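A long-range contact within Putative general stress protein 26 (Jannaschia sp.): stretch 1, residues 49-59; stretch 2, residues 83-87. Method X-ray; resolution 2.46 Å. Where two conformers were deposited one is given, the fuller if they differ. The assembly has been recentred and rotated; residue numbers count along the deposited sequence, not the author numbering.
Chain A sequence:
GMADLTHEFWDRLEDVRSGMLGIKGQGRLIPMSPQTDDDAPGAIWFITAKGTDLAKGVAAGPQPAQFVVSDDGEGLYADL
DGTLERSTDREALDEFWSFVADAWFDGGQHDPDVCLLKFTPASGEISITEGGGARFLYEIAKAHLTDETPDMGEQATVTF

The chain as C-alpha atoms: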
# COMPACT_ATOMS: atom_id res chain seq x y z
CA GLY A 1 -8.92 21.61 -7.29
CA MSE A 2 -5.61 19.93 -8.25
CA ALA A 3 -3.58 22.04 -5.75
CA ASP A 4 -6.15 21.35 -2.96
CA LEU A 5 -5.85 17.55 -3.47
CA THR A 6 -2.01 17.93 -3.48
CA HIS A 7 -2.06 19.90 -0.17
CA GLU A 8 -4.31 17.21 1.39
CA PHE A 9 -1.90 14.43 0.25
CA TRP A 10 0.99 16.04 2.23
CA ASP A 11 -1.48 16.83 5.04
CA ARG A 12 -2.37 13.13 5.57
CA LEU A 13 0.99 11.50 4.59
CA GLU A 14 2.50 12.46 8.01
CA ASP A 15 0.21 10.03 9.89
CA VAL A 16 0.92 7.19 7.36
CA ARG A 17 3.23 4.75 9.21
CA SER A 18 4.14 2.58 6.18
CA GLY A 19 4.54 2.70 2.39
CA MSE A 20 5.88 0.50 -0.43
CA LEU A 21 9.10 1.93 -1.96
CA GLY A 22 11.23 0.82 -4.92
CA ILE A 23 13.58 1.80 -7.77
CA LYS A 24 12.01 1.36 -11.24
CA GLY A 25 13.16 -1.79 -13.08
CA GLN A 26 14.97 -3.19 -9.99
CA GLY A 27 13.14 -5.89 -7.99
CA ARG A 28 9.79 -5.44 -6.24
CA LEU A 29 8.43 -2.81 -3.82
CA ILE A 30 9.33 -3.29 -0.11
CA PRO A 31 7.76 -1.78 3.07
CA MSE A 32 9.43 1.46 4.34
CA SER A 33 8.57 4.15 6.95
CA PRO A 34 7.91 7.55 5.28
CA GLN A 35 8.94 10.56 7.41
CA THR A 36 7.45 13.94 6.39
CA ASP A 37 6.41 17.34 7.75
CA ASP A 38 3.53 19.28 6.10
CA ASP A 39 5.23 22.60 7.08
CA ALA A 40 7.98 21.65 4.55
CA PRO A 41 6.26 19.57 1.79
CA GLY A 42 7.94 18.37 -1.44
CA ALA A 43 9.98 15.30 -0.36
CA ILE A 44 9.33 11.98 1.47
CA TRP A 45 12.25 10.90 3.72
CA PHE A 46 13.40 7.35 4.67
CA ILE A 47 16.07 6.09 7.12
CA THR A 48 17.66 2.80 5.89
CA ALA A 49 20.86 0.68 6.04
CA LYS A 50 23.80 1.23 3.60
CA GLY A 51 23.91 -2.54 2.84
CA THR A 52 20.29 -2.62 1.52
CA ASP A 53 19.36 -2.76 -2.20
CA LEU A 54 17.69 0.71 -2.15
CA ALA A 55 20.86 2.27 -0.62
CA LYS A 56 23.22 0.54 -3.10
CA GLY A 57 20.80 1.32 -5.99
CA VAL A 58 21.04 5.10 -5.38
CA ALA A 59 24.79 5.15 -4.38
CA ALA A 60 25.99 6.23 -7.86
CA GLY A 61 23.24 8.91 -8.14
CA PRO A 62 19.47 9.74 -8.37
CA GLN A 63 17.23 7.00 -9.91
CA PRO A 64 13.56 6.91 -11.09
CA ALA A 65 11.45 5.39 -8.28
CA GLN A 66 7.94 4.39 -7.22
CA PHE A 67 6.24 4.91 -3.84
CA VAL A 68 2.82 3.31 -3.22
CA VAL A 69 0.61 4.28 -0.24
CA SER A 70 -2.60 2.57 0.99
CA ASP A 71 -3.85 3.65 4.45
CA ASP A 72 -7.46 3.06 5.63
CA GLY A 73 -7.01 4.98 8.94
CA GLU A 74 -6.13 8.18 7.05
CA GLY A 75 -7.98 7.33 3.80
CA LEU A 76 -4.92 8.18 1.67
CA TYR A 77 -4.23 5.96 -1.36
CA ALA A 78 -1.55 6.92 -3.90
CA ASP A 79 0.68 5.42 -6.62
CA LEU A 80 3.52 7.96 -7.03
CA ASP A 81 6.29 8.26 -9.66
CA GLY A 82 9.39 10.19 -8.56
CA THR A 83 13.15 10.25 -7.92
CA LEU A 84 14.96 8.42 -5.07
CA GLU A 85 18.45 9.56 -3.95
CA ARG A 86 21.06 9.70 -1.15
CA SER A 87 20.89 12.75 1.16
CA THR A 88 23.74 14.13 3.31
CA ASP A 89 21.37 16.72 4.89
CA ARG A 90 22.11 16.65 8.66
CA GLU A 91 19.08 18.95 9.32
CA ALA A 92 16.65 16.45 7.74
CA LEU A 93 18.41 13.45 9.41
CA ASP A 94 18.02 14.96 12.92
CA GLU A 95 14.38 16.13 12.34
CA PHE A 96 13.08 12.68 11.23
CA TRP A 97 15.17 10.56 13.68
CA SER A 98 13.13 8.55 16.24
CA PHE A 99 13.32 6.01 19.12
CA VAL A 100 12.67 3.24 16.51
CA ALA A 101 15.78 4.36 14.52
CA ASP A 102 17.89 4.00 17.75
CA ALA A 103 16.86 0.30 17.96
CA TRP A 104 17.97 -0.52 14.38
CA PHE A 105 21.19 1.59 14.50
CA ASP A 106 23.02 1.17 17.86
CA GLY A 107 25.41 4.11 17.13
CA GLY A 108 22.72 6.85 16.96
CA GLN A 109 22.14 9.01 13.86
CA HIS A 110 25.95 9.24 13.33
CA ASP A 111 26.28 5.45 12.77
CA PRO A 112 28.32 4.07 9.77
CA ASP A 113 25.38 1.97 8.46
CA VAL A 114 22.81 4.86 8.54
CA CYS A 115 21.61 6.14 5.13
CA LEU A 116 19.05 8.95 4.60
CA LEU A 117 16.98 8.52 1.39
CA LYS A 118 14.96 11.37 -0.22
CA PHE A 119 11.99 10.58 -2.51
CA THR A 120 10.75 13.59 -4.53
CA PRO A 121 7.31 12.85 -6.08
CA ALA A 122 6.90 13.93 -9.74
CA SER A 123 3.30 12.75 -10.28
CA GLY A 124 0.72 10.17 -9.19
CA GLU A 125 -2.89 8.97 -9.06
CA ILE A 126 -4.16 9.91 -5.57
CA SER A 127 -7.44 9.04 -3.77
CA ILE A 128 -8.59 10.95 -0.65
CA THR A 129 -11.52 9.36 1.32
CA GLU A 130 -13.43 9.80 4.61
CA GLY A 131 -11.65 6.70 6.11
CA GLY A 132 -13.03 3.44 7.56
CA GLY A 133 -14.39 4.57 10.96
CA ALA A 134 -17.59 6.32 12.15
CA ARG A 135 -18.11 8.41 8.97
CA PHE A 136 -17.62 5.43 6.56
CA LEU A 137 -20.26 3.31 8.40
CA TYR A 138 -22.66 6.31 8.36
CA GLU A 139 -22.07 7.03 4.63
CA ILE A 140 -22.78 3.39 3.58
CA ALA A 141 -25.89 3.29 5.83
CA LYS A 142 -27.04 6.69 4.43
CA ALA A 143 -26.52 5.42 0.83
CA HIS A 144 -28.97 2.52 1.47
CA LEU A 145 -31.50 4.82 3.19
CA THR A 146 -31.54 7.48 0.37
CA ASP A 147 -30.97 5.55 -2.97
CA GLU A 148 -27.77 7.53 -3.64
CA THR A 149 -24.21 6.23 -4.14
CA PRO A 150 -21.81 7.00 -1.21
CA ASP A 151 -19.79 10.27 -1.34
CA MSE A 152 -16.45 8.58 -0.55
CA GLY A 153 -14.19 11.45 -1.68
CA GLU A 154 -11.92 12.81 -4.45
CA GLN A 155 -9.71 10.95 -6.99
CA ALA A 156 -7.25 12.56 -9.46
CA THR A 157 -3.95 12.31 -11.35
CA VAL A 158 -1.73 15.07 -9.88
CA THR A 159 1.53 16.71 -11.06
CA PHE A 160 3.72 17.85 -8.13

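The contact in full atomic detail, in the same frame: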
# COMPACT_ATOMS: atom_id res chain seq x y z
N ALA A 49 19.48 1.19 5.91
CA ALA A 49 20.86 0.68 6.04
C ALA A 49 21.62 0.83 4.72
O ALA A 49 21.02 0.70 3.65
CB ALA A 49 20.84 -0.78 6.48
N LYS A 50 22.93 1.11 4.80
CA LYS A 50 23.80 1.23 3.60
C LYS A 50 23.92 -0.08 2.80
O LYS A 50 24.07 -0.03 1.58
CB LYS A 50 25.21 1.74 3.95
CG LYS A 50 25.28 3.21 4.34
CD LYS A 50 26.72 3.70 4.40
CE LYS A 50 26.82 5.16 4.83
NZ LYS A 50 28.23 5.60 5.01
N GLY A 51 23.85 -1.22 3.48
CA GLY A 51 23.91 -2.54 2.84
C GLY A 51 22.66 -2.99 2.08
O GLY A 51 22.73 -4.01 1.38
N THR A 52 21.54 -2.27 2.21
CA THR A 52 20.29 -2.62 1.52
C THR A 52 20.35 -2.32 0.02
O THR A 52 21.21 -1.56 -0.44
CB THR A 52 19.05 -1.88 2.11
OG1 THR A 52 19.23 -0.46 2.00
CG2 THR A 52 18.85 -2.25 3.58
N ASP A 53 19.43 -2.93 -0.73
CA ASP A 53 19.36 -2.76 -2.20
C ASP A 53 18.99 -1.33 -2.62
O ASP A 53 19.54 -0.83 -3.61
CB ASP A 53 18.39 -3.77 -2.83
CG ASP A 53 18.83 -5.23 -2.63
OD1 ASP A 53 19.87 -5.49 -1.99
OD2 ASP A 53 18.11 -6.12 -3.12
N LEU A 54 18.08 -0.70 -1.88
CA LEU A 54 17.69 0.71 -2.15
C LEU A 54 18.86 1.68 -1.95
O LEU A 54 19.02 2.62 -2.74
CB LEU A 54 16.50 1.14 -1.27
CG LEU A 54 15.14 0.50 -1.54
CD1 LEU A 54 14.14 0.92 -0.47
CD2 LEU A 54 14.62 0.84 -2.93
N ALA A 55 19.67 1.45 -0.91
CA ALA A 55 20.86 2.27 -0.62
C ALA A 55 21.91 2.11 -1.72
O ALA A 55 22.39 3.11 -2.27
CB ALA A 55 21.45 1.92 0.74
N LYS A 56 22.25 0.86 -2.03
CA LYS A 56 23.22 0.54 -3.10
C LYS A 56 22.73 0.98 -4.49
O LYS A 56 23.54 1.38 -5.32
CB LYS A 56 23.57 -0.95 -3.11
CG LYS A 56 24.34 -1.42 -1.87
CD LYS A 56 24.80 -2.88 -1.95
CE LYS A 56 23.63 -3.87 -2.00
NZ LYS A 56 24.11 -5.29 -1.91
N GLY A 57 21.41 0.90 -4.72
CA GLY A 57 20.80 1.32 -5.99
C GLY A 57 20.91 2.80 -6.30
O GLY A 57 20.98 3.18 -7.47
N VAL A 58 20.92 3.64 -5.25
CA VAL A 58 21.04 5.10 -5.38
C VAL A 58 22.42 5.65 -4.95
O VAL A 58 22.58 6.86 -4.78
CB VAL A 58 19.91 5.84 -4.58
CG1 VAL A 58 18.54 5.36 -5.04
CG2 VAL A 58 20.07 5.65 -3.06
N ALA A 59 23.42 4.76 -4.79
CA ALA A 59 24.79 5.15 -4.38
C ALA A 59 25.51 5.96 -5.46
O ALA A 59 26.16 6.96 -5.14
CB ALA A 59 25.61 3.91 -4.01
N THR A 83 11.70 10.43 -7.89
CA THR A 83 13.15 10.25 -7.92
C THR A 83 13.65 9.94 -6.51
O THR A 83 13.39 10.72 -5.59
CB THR A 83 13.85 11.52 -8.43
OG1 THR A 83 13.30 11.90 -9.70
CG2 THR A 83 15.36 11.30 -8.58
N LEU A 84 14.36 8.82 -6.35
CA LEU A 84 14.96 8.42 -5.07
C LEU A 84 16.47 8.72 -5.14
O LEU A 84 17.10 8.50 -6.17
CB LEU A 84 14.74 6.93 -4.80
CG LEU A 84 15.13 6.38 -3.42
CD1 LEU A 84 14.28 7.00 -2.32
CD2 LEU A 84 14.99 4.86 -3.39
N GLU A 85 17.03 9.21 -4.03
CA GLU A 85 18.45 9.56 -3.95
C GLU A 85 18.99 9.61 -2.52
O GLU A 85 18.21 9.67 -1.57
CB GLU A 85 18.68 10.94 -4.60
CG GLU A 85 17.90 12.10 -3.96
CD GLU A 85 18.12 13.43 -4.66
OE1 GLU A 85 19.29 13.81 -4.87
OE2 GLU A 85 17.11 14.10 -4.96
N ARG A 86 20.32 9.58 -2.42
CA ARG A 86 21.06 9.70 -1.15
C ARG A 86 20.94 11.16 -0.70
O ARG A 86 20.93 12.05 -1.55
CB ARG A 86 22.55 9.39 -1.39
CG ARG A 86 23.34 8.82 -0.21
CD ARG A 86 23.21 7.30 -0.14
NE ARG A 86 24.30 6.68 0.63
CZ ARG A 86 24.54 5.37 0.72
NH1 ARG A 86 23.76 4.47 0.10
NH2 ARG A 86 25.57 4.94 1.44
N SER A 87 20.91 11.39 0.61
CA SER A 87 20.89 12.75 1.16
C SER A 87 21.90 12.82 2.31
O SER A 87 21.90 11.96 3.19
CB SER A 87 19.50 13.13 1.66
OG SER A 87 19.49 14.48 2.09
O HOH W 1 21.61 9.39 -4.93

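A short helix packed across a strand illustrates how two segments can associate closely with little direct polar bonding. Here helix 53-57 crosses strand 83-87 almost at right angles, at 85°, with 8.4 Å between the axes at closest approach. A type I turn from Ala49 to Thr52 leads into the helix; Thr52, at the N-cap position, donates from OG1 to Ala49 O (2.7 Å). Near the other end, Val58 leaves helical geometry, and there the backbones come nearest, Val58 CA lying 5.4 Å from Glu85 CA. A water bridges this approach, donating to Val58 O (2.7 Å) and accepting from Arg86 N (2.8 Å), so that two backbone polar groups are satisfied without touching.

Alternation along the strand decides which side chains take part: Leu84 and Arg86 point toward the helical segment, Glu85 away. Val58 is the apolar centre, its CG1 3.9 Å from Leu84 CG, while Leu54 CD2 meets Leu84 CD2 at 4.1 Å. Arg86 buries the largest area. Its guanidinium presents an edge to the helix backbone, with NH1 3.1 Å from Ala55 O, and NH2 approaches Lys50 CG at 3.4 Å. The aliphatic part of Lys50 thus supplies the close contact, although its like-charged NZ remains 4.5 Å from Arg86 NH2.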